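Local structure of transcriptional regulator, MarR family (Neisseria meningitidis serogroup B, 3G3Z) at residues 33-38 against 53-58; 43-48 against 88-93. The protein probably binds DNA as a dimeric transcription factor of the MarR family and regulates transcription in the meningococcus. All blocks are in the same frame, centred on the assembly; numbering follows the deposited sequence.

Interaction 1: residues 33-38 against 53-58; sequences LFAVLY and EKWSLP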
ATOM      1  N   LEU A  33      -4.299 -14.121   2.014  1.00 15.86           N
ATOM      2  CA  LEU A  33      -5.021 -15.249   1.418  1.00 17.37           C
ATOM      3  C   LEU A  33      -5.173 -15.094  -0.086  1.00 15.82           C
ATOM      4  O   LEU A  33      -5.023 -16.061  -0.849  1.00 15.33           O
ATOM      5  CB  LEU A  33      -6.418 -15.363   2.045  1.00 16.94           C
ATOM      6  CG  LEU A  33      -6.500 -16.071   3.390  1.00 22.27           C
ATOM      7  CD1 LEU A  33      -7.763 -15.637   4.129  1.00 24.21           C
ATOM      8  CD2 LEU A  33      -6.455 -17.592   3.182  1.00 22.00           C
ATOM      9  N   PHE A  34      -5.509 -13.876  -0.500  1.00 14.76           N
ATOM     10  CA  PHE A  34      -5.636 -13.526  -1.911  1.00 16.34           C
ATOM     11  C   PHE A  34      -4.352 -13.804  -2.668  1.00 16.20           C
ATOM     12  O   PHE A  34      -4.368 -14.407  -3.751  1.00 15.53           O
ATOM     13  CB  PHE A  34      -6.024 -12.051  -2.054  1.00 17.43           C
ATOM     14  CG  PHE A  34      -6.169 -11.611  -3.469  1.00 23.55           C
ATOM     15  CD1 PHE A  34      -7.318 -11.928  -4.196  1.00 25.80           C
ATOM     16  CD2 PHE A  34      -5.153 -10.901  -4.095  1.00 23.85           C
ATOM     17  CE1 PHE A  34      -7.456 -11.535  -5.524  1.00 22.35           C
ATOM     18  CE2 PHE A  34      -5.287 -10.501  -5.428  1.00 26.01           C
ATOM     19  CZ  PHE A  34      -6.438 -10.820  -6.135  1.00 23.13           C
ATOM     20  N   ALA A  35      -3.234 -13.379  -2.079  1.00 11.92           N
ATOM     21  CA  ALA A  35      -1.926 -13.569  -2.679  1.00 14.04           C
ATOM     22  C   ALA A  35      -1.701 -15.039  -3.075  1.00 15.00           C
ATOM     23  O   ALA A  35      -1.312 -15.313  -4.205  1.00 18.38           O
ATOM     24  CB  ALA A  35      -0.823 -13.079  -1.719  1.00 13.36           C
ATOM     25  N   VAL A  36      -1.975 -15.973  -2.161  1.00 15.95           N
ATOM     26  CA  VAL A  36      -1.837 -17.420  -2.435  1.00 16.08           C
ATOM     27  C   VAL A  36      -2.900 -17.902  -3.419  1.00 19.10           C
ATOM     28  O   VAL A  36      -2.580 -18.402  -4.495  1.00 23.82           O
ATOM     29  CB  VAL A  36      -1.881 -18.275  -1.120  1.00 16.63           C
ATOM     30  CG1 VAL A  36      -1.788 -19.795  -1.418  1.00 19.34           C
ATOM     31  CG2 VAL A  36      -0.756 -17.877  -0.212  1.00 12.70           C
ATOM     32  N   LEU A  37      -4.166 -17.733  -3.050  1.00 20.80           N
ATOM     33  CA  LEU A  37      -5.294 -18.263  -3.822  1.00 21.29           C
ATOM     34  C   LEU A  37      -5.363 -17.734  -5.262  1.00 21.23           C
ATOM     35  O   LEU A  37      -5.542 -18.503  -6.215  1.00 16.99           O
ATOM     36  CB  LEU A  37      -6.614 -17.973  -3.086  1.00 21.50           C
ATOM     37  CG  LEU A  37      -6.779 -18.605  -1.690  1.00 22.37           C
ATOM     38  CD1 LEU A  37      -7.937 -17.956  -0.942  1.00 17.03           C
ATOM     39  CD2 LEU A  37      -6.963 -20.114  -1.786  1.00 19.78           C
ATOM     40  N   TYR A  38      -5.214 -16.423  -5.412  1.00 17.67           N
ATOM     41  CA  TYR A  38      -5.303 -15.818  -6.731  1.00 20.16           C
ATOM     42  C   TYR A  38      -4.105 -16.129  -7.630  1.00 22.37           C
ATOM     43  O   TYR A  38      -4.288 -16.367  -8.829  1.00 21.09           O
ATOM     44  CB  TYR A  38      -5.542 -14.321  -6.631  1.00 18.42           C
ATOM     45  CG  TYR A  38      -5.889 -13.684  -7.948  1.00 19.54           C
ATOM     46  CD1 TYR A  38      -7.169 -13.818  -8.499  1.00 18.77           C
ATOM     47  CD2 TYR A  38      -4.936 -12.947  -8.655  1.00 19.24           C
ATOM     48  CE1 TYR A  38      -7.487 -13.229  -9.723  1.00 20.32           C
ATOM     49  CE2 TYR A  38      -5.245 -12.354  -9.878  1.00 22.33           C
ATOM     50  CZ  TYR A  38      -6.518 -12.493 -10.403  1.00 23.24           C
ATOM     51  OH  TYR A  38      -6.814 -11.908 -11.612  1.00 24.82           O
ATOM     52  N   GLU A  53       7.337 -13.068  -3.298  1.00 21.20           N
ATOM     53  CA  GLU A  53       7.984 -12.029  -4.104  1.00 21.85           C
ATOM     54  C   GLU A  53       6.995 -11.223  -4.965  1.00 20.74           C
ATOM     55  O   GLU A  53       7.023  -9.989  -4.957  1.00 19.79           O
ATOM     56  CB  GLU A  53       9.164 -12.602  -4.910  1.00 21.22           C
ATOM     57  CG  GLU A  53      10.506 -12.354  -4.196  1.00 29.26           C
ATOM     58  CD  GLU A  53      11.558 -13.453  -4.384  1.00 34.59           C
ATOM     59  OE1 GLU A  53      11.688 -13.993  -5.506  1.00 34.68           O
ATOM     60  OE2 GLU A  53      12.281 -13.754  -3.399  1.00 34.90           O
ATOM     61  N   LYS A  54       6.098 -11.921  -5.656  1.00 20.04           N
ATOM     62  CA  LYS A  54       5.063 -11.280  -6.458  1.00 19.31           C
ATOM     63  C   LYS A  54       4.214 -10.272  -5.663  1.00 20.02           C
ATOM     64  O   LYS A  54       3.964  -9.165  -6.136  1.00 19.67           O
ATOM     65  CB  LYS A  54       4.157 -12.338  -7.091  1.00 19.92           C
ATOM     66  CG  LYS A  54       3.130 -11.777  -8.064  1.00 18.91           C
ATOM     67  CD  LYS A  54       2.174 -12.872  -8.517  1.00 20.61           C
ATOM     68  CE  LYS A  54       0.956 -12.313  -9.264  1.00 20.21           C
ATOM     69  NZ  LYS A  54       1.243 -12.026 -10.700  1.00 19.97           N
ATOM     70  N   TRP A  55       3.776 -10.651  -4.463  1.00 18.24           N
ATOM     71  CA  TRP A  55       2.857  -9.804  -3.706  1.00 16.81           C
ATOM     72  C   TRP A  55       3.537  -9.035  -2.595  1.00 16.83           C
ATOM     73  O   TRP A  55       2.872  -8.347  -1.820  1.00 17.09           O
ATOM     74  CB  TRP A  55       1.642 -10.597  -3.214  1.00 14.92           C
ATOM     75  CG  TRP A  55       0.831 -11.089  -4.376  1.00 12.88           C
ATOM     76  CD1 TRP A  55       0.858 -12.334  -4.924  1.00 11.84           C
ATOM     77  CD2 TRP A  55      -0.096 -10.321  -5.159  1.00 14.91           C
ATOM     78  NE1 TRP A  55      -0.009 -12.402  -5.996  1.00 14.94           N
ATOM     79  CE2 TRP A  55      -0.599 -11.175  -6.168  1.00 16.93           C
ATOM     80  CE3 TRP A  55      -0.544  -8.991  -5.109  1.00 11.13           C
ATOM     81  CZ2 TRP A  55      -1.542 -10.743  -7.125  1.00 17.45           C
ATOM     82  CZ3 TRP A  55      -1.479  -8.560  -6.059  1.00 14.20           C
ATOM     83  CH2 TRP A  55      -1.971  -9.440  -7.051  1.00 17.07           C
ATOM     84  N   SER A  56       4.865  -9.121  -2.555  1.00 17.04           N
ATOM     85  CA  SER A  56       5.689  -8.343  -1.619  1.00 18.97           C
ATOM     86  C   SER A  56       5.368  -8.722  -0.167  1.00 18.26           C
ATOM     87  O   SER A  56       5.170  -7.855   0.682  1.00 16.80           O
ATOM     88  CB  SER A  56       5.531  -6.829  -1.874  1.00 18.27           C
ATOM     89  OG  SER A  56       6.060  -6.471  -3.150  1.00 19.60           O
ATOM     90  N   LEU A  57       5.293 -10.029   0.090  1.00 16.32           N
ATOM     91  CA  LEU A  57       5.036 -10.558   1.434  1.00 18.67           C
ATOM     92  C   LEU A  57       6.228 -11.328   2.009  1.00 18.45           C
ATOM     93  O   LEU A  57       6.928 -12.018   1.274  1.00 21.09           O
ATOM     94  CB  LEU A  57       3.808 -11.473   1.425  1.00 16.32           C
ATOM     95  CG  LEU A  57       2.461 -10.800   1.180  1.00 17.46           C
ATOM     96  CD1 LEU A  57       1.390 -11.860   0.963  1.00 19.36           C
ATOM     97  CD2 LEU A  57       2.096  -9.864   2.323  1.00 13.29           C
ATOM     98  N   PRO A  58       6.453 -11.226   3.329  1.00 19.78           N
ATOM     99  CA  PRO A  58       7.531 -11.997   3.941  1.00 20.02           C
ATOM    100  C   PRO A  58       7.223 -13.494   3.992  1.00 21.26           C
ATOM    101  O   PRO A  58       6.054 -13.891   4.021  1.00 22.09           O
ATOM    102  CB  PRO A  58       7.622 -11.420   5.350  1.00 19.00           C
ATOM    103  CG  PRO A  58       6.319 -10.800   5.600  1.00 16.10           C
ATOM    104  CD  PRO A  58       5.787 -10.334   4.298  1.00 17.75           C
TER

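Interaction 2: residues 43-48 against 88-93; sequences EGSRTQ and LLSLTE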
ATOM      1  N   GLU A  43      -2.060 -18.557 -12.284  1.00 26.70           N
ATOM      2  CA  GLU A  43      -0.731 -18.891 -12.815  1.00 27.01           C
ATOM      3  C   GLU A  43      -0.460 -20.382 -12.779  1.00 27.64           C
ATOM      4  O   GLU A  43       0.463 -20.865 -13.437  1.00 27.85           O
ATOM      5  CB  GLU A  43       0.382 -18.150 -12.066  1.00 25.29           C
ATOM      6  CG  GLU A  43       0.298 -16.642 -12.188  1.00 29.43           C
ATOM      7  CD  GLU A  43       1.551 -15.921 -11.717  1.00 32.19           C
ATOM      8  OE1 GLU A  43       1.684 -14.717 -12.033  1.00 28.78           O
ATOM      9  OE2 GLU A  43       2.403 -16.548 -11.043  1.00 31.06           O
ATOM     10  N   GLY A  44      -1.272 -21.104 -12.010  1.00 26.68           N
ATOM     11  CA  GLY A  44      -1.036 -22.517 -11.753  1.00 27.14           C
ATOM     12  C   GLY A  44      -0.035 -22.679 -10.631  1.00 27.43           C
ATOM     13  O   GLY A  44       0.064 -21.831  -9.739  1.00 26.12           O
ATOM     14  N   SER A  45       0.725 -23.766 -10.689  1.00 27.65           N
ATOM     15  CA  SER A  45       1.654 -24.117  -9.623  1.00 27.86           C
ATOM     16  C   SER A  45       2.752 -23.083  -9.442  1.00 26.99           C
ATOM     17  O   SER A  45       3.332 -22.601 -10.410  1.00 27.38           O
ATOM     18  CB  SER A  45       2.253 -25.489  -9.889  1.00 27.83           C
ATOM     19  OG  SER A  45       1.219 -26.457  -9.883  1.00 31.62           O
ATOM     20  N   ARG A  46       3.016 -22.729  -8.193  1.00 25.80           N
ATOM     21  CA  ARG A  46       4.061 -21.763  -7.877  1.00 25.91           C
ATOM     22  C   ARG A  46       4.602 -22.091  -6.501  1.00 25.75           C
ATOM     23  O   ARG A  46       3.912 -22.692  -5.683  1.00 26.12           O
ATOM     24  CB  ARG A  46       3.506 -20.329  -7.881  1.00 25.33           C
ATOM     25  CG  ARG A  46       2.988 -19.815  -9.214  1.00 24.96           C
ATOM     26  CD  ARG A  46       4.126 -19.552 -10.191  1.00 31.08           C
ATOM     27  NE  ARG A  46       3.628 -19.220 -11.523  1.00 32.89           N
ATOM     28  CZ  ARG A  46       4.397 -18.952 -12.572  1.00 38.79           C
ATOM     29  NH1 ARG A  46       5.723 -18.978 -12.456  1.00 38.72           N
ATOM     30  NH2 ARG A  46       3.841 -18.663 -13.745  1.00 38.05           N
ATOM     31  N   THR A  47       5.838 -21.699  -6.241  1.00 26.42           N
ATOM     32  CA  THR A  47       6.427 -21.927  -4.932  1.00 24.94           C
ATOM     33  C   THR A  47       5.958 -20.805  -4.021  1.00 25.97           C
ATOM     34  O   THR A  47       5.548 -19.749  -4.503  1.00 24.33           O
ATOM     35  CB  THR A  47       7.961 -21.908  -4.987  1.00 25.54           C
ATOM     36  OG1 THR A  47       8.408 -20.608  -5.394  1.00 24.73           O
ATOM     37  CG2 THR A  47       8.495 -22.969  -5.963  1.00 23.24           C
ATOM     38  N   GLN A  48       6.020 -21.039  -2.712  1.00 24.50           N
ATOM     39  CA  GLN A  48       5.730 -20.000  -1.729  1.00 24.20           C
ATOM     40  C   GLN A  48       6.580 -18.760  -1.976  1.00 23.01           C
ATOM     41  O   GLN A  48       6.111 -17.622  -1.808  1.00 21.56           O
ATOM     42  CB  GLN A  48       5.985 -20.528  -0.320  1.00 25.08           C
ATOM     43  CG  GLN A  48       4.956 -21.537   0.150  1.00 29.58           C
ATOM     44  CD  GLN A  48       5.334 -22.197   1.462  1.00 29.33           C
ATOM     45  OE1 GLN A  48       5.117 -23.389   1.644  1.00 30.21           O
ATOM     46  NE2 GLN A  48       5.901 -21.424   2.381  1.00 28.89           N
ATOM     47  N   LEU A  88       6.698 -27.000  -5.068  1.00 38.63           N
ATOM     48  CA  LEU A  88       5.589 -26.439  -5.843  1.00 34.95           C
ATOM     49  C   LEU A  88       4.243 -26.574  -5.151  1.00 33.39           C
ATOM     50  O   LEU A  88       3.863 -27.651  -4.684  1.00 34.20           O
ATOM     51  CB  LEU A  88       5.505 -27.072  -7.238  1.00 33.64           C
ATOM     52  CG  LEU A  88       6.392 -26.527  -8.355  1.00 32.93           C
ATOM     53  CD1 LEU A  88       6.454 -27.526  -9.514  1.00 32.08           C
ATOM     54  CD2 LEU A  88       5.914 -25.154  -8.836  1.00 30.61           C
ATOM     55  N   LEU A  89       3.527 -25.459  -5.110  1.00 30.85           N
ATOM     56  CA  LEU A  89       2.223 -25.381  -4.483  1.00 30.56           C
ATOM     57  C   LEU A  89       1.140 -25.422  -5.566  1.00 29.69           C
ATOM     58  O   LEU A  89       1.268 -24.795  -6.616  1.00 27.80           O
ATOM     59  CB  LEU A  89       2.140 -24.086  -3.681  1.00 29.85           C
ATOM     60  CG  LEU A  89       1.351 -23.934  -2.391  1.00 34.38           C
ATOM     61  CD1 LEU A  89       1.573 -25.083  -1.420  1.00 31.27           C
ATOM     62  CD2 LEU A  89       1.770 -22.613  -1.758  1.00 34.81           C
ATOM     63  N   SER A  90       0.075 -26.162  -5.288  1.00 29.01           N
ATOM     64  CA  SER A  90      -0.998 -26.389  -6.238  1.00 28.87           C
ATOM     65  C   SER A  90      -2.358 -26.221  -5.550  1.00 27.87           C
ATOM     66  O   SER A  90      -2.504 -26.526  -4.368  1.00 28.64           O
ATOM     67  CB  SER A  90      -0.845 -27.803  -6.810  1.00 30.75           C
ATOM     68  OG  SER A  90      -1.969 -28.200  -7.562  1.00 35.29           O
ATOM     69  N   LEU A  91      -3.343 -25.711  -6.281  1.00 26.83           N
ATOM     70  CA  LEU A  91      -4.738 -25.782  -5.843  1.00 25.88           C
ATOM     71  C   LEU A  91      -5.245 -27.215  -5.980  1.00 27.69           C
ATOM     72  O   LEU A  91      -5.028 -27.866  -7.009  1.00 25.75           O
ATOM     73  CB  LEU A  91      -5.616 -24.869  -6.692  1.00 26.33           C
ATOM     74  CG  LEU A  91      -6.206 -23.530  -6.220  1.00 26.26           C
ATOM     75  CD1 LEU A  91      -5.481 -22.841  -5.059  1.00 26.43           C
ATOM     76  CD2 LEU A  91      -6.313 -22.604  -7.418  1.00 17.81           C
ATOM     77  N   THR A  92      -5.915 -27.704  -4.943  1.00 26.54           N
ATOM     78  CA  THR A  92      -6.602 -28.982  -5.022  1.00 26.61           C
ATOM     79  C   THR A  92      -7.856 -28.827  -5.878  1.00 26.73           C
ATOM     80  O   THR A  92      -8.195 -27.719  -6.304  1.00 27.25           O
ATOM     81  CB  THR A  92      -7.020 -29.464  -3.636  1.00 25.34           C
ATOM     82  OG1 THR A  92      -7.918 -28.507  -3.065  1.00 24.77           O
ATOM     83  CG2 THR A  92      -5.797 -29.637  -2.735  1.00 25.72           C
ATOM     84  N   GLU A  93      -8.557 -29.928  -6.120  1.00 25.62           N
ATOM     85  CA  GLU A  93      -9.839 -29.844  -6.809  1.00 25.89           C
ATOM     86  C   GLU A  93     -10.836 -28.966  -6.048  1.00 25.69           C
ATOM     87  O   GLU A  93     -11.474 -28.089  -6.639  1.00 24.45           O
ATOM     88  CB  GLU A  93     -10.420 -31.237  -7.096  1.00 25.58           C
ATOM     89  CG  GLU A  93      -9.844 -31.903  -8.354  1.00 28.08           C
ATOM     90  CD  GLU A  93      -9.694 -30.937  -9.543  1.00 32.53           C
ATOM     91  OE1 GLU A  93     -10.686 -30.272  -9.932  1.00 30.80           O
ATOM     92  OE2 GLU A  93      -8.571 -30.848 -10.091  1.00 34.34           O
TER

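Interaction 1: residues 33-38 against 53-58
Trp55 lays one face of its indole over Ala35, with the alanine CA 4.0 Å from the centroid of the five-membered ring and close to the ring normal. This is a CH-pi contact. Ala35 CB packs at the pyrrole side, 3.7 Å from Trp55 CD1, and also meets Leu57 CD1. The far end of the indole meets Phe34. The phenyl ring turns its edge to the face of the six-membered ring, with planes at 75°, and CE2 comes 3.8 Å from Trp55 CH2. Phe34 CG lies anti to its backbone N (chi1 180°), beside the carbonyl carbon, on the way to the indole. Tyr38 CB sits over one face of the phenyl ring, and Tyr38 CD2 approaches Trp55 CZ2 more loosely. Lys54 CG lies over the opposite face of the indole from Ala35.

Ser56, with positive phi, closes helix 48-55 in a Schellman motif, and Leu57 beyond it also reaches Ala35. Phe20 of helix 5-25 touches the indole too. No hydrogen bond joins the segments; cohesion comes from dispersion, CH-pi and edge-to-face packing. Trp55 NE1 bonds to Thr39 OG1, on the same helix as Ala35, so the indole is buried with its polar atom satisfied.

Interaction 2: residues 43-48 against 88-93
Leu88 lays its CD2 methyl against the backbone and side chain of Ser45, 3.8 Å from Ser45 CB. The same methyl lies near Arg46 N and, more loosely, Thr47 CG2. Beyond Leu88, the backbones pair. Arg46 and Leu89 form a single antiparallel bridge, a hydrogen-bonded pair. Arg46 N donates to Leu89 O at 3.1 Å, in the plane of that carbonyl. Leu89 N returns a bond to Arg46 O at 2.9 Å, from above the carbonyl plane. Leu89 O also receives a CA-H...O contact from Ser45 CA at 3.1 Å, so two donors converge on this oxygen.

Leu89 CD2 packs against Gln48 CG, 3.9 Å away, the two side chains crossing at a slant. From CG the Gln48 chain runs extended, and its amide end is bound by Trp77 NE1 at OE1 and weakly by Ser63 OG at NE2. At the other end of the pairing, Ser45 OG packs against Ser90 CB at 3.9 Å. The Arg46 side chain leaves the backbone on the side away from the strand. Its NE lies 3.0 Å from Glu43 OE2, a charge pairing in which no N-H points at the oxygen.

Thr47 N-caps helix 48-55, its OG1 bonding to His50 N. Strand 89-91 also pairs with strand 75-77 in the beta hairpin of the winged helix-turn-helix, with Ser90 bonded to Glu76. The single bridge attaches the loop after helix 31-43 to the edge of this two-stranded wing sheet, at the place where winged helices commonly have a short extra strand. Leu89 packs on Leu40 of helix 31-43 and Cys66 of helix 59-71.

The segments alternate along the chain: 33-38, 43-48, 53-58, then 88-93. The two contacts therefore cross in sequence, and their centres lie about 12 Å apart. Helix 31-43 links them, since it carries the first segment of interaction 1 and leads into the first segment of interaction 2. Helix 48-55 starts at interaction 2 and ends at interaction 1. A salt bridge joins them directly, Lys54 NZ to Glu43 OE1 at 3.0 Å. Lys54 NZ also pairs with Asp7 of the second subunit. Interaction 1 joins helices 31-43 and 48-55, and interaction 2 attaches the loop between them to the wing hairpin, consistent with a MarR-type winged helix-turn-helix DNA-binding unit.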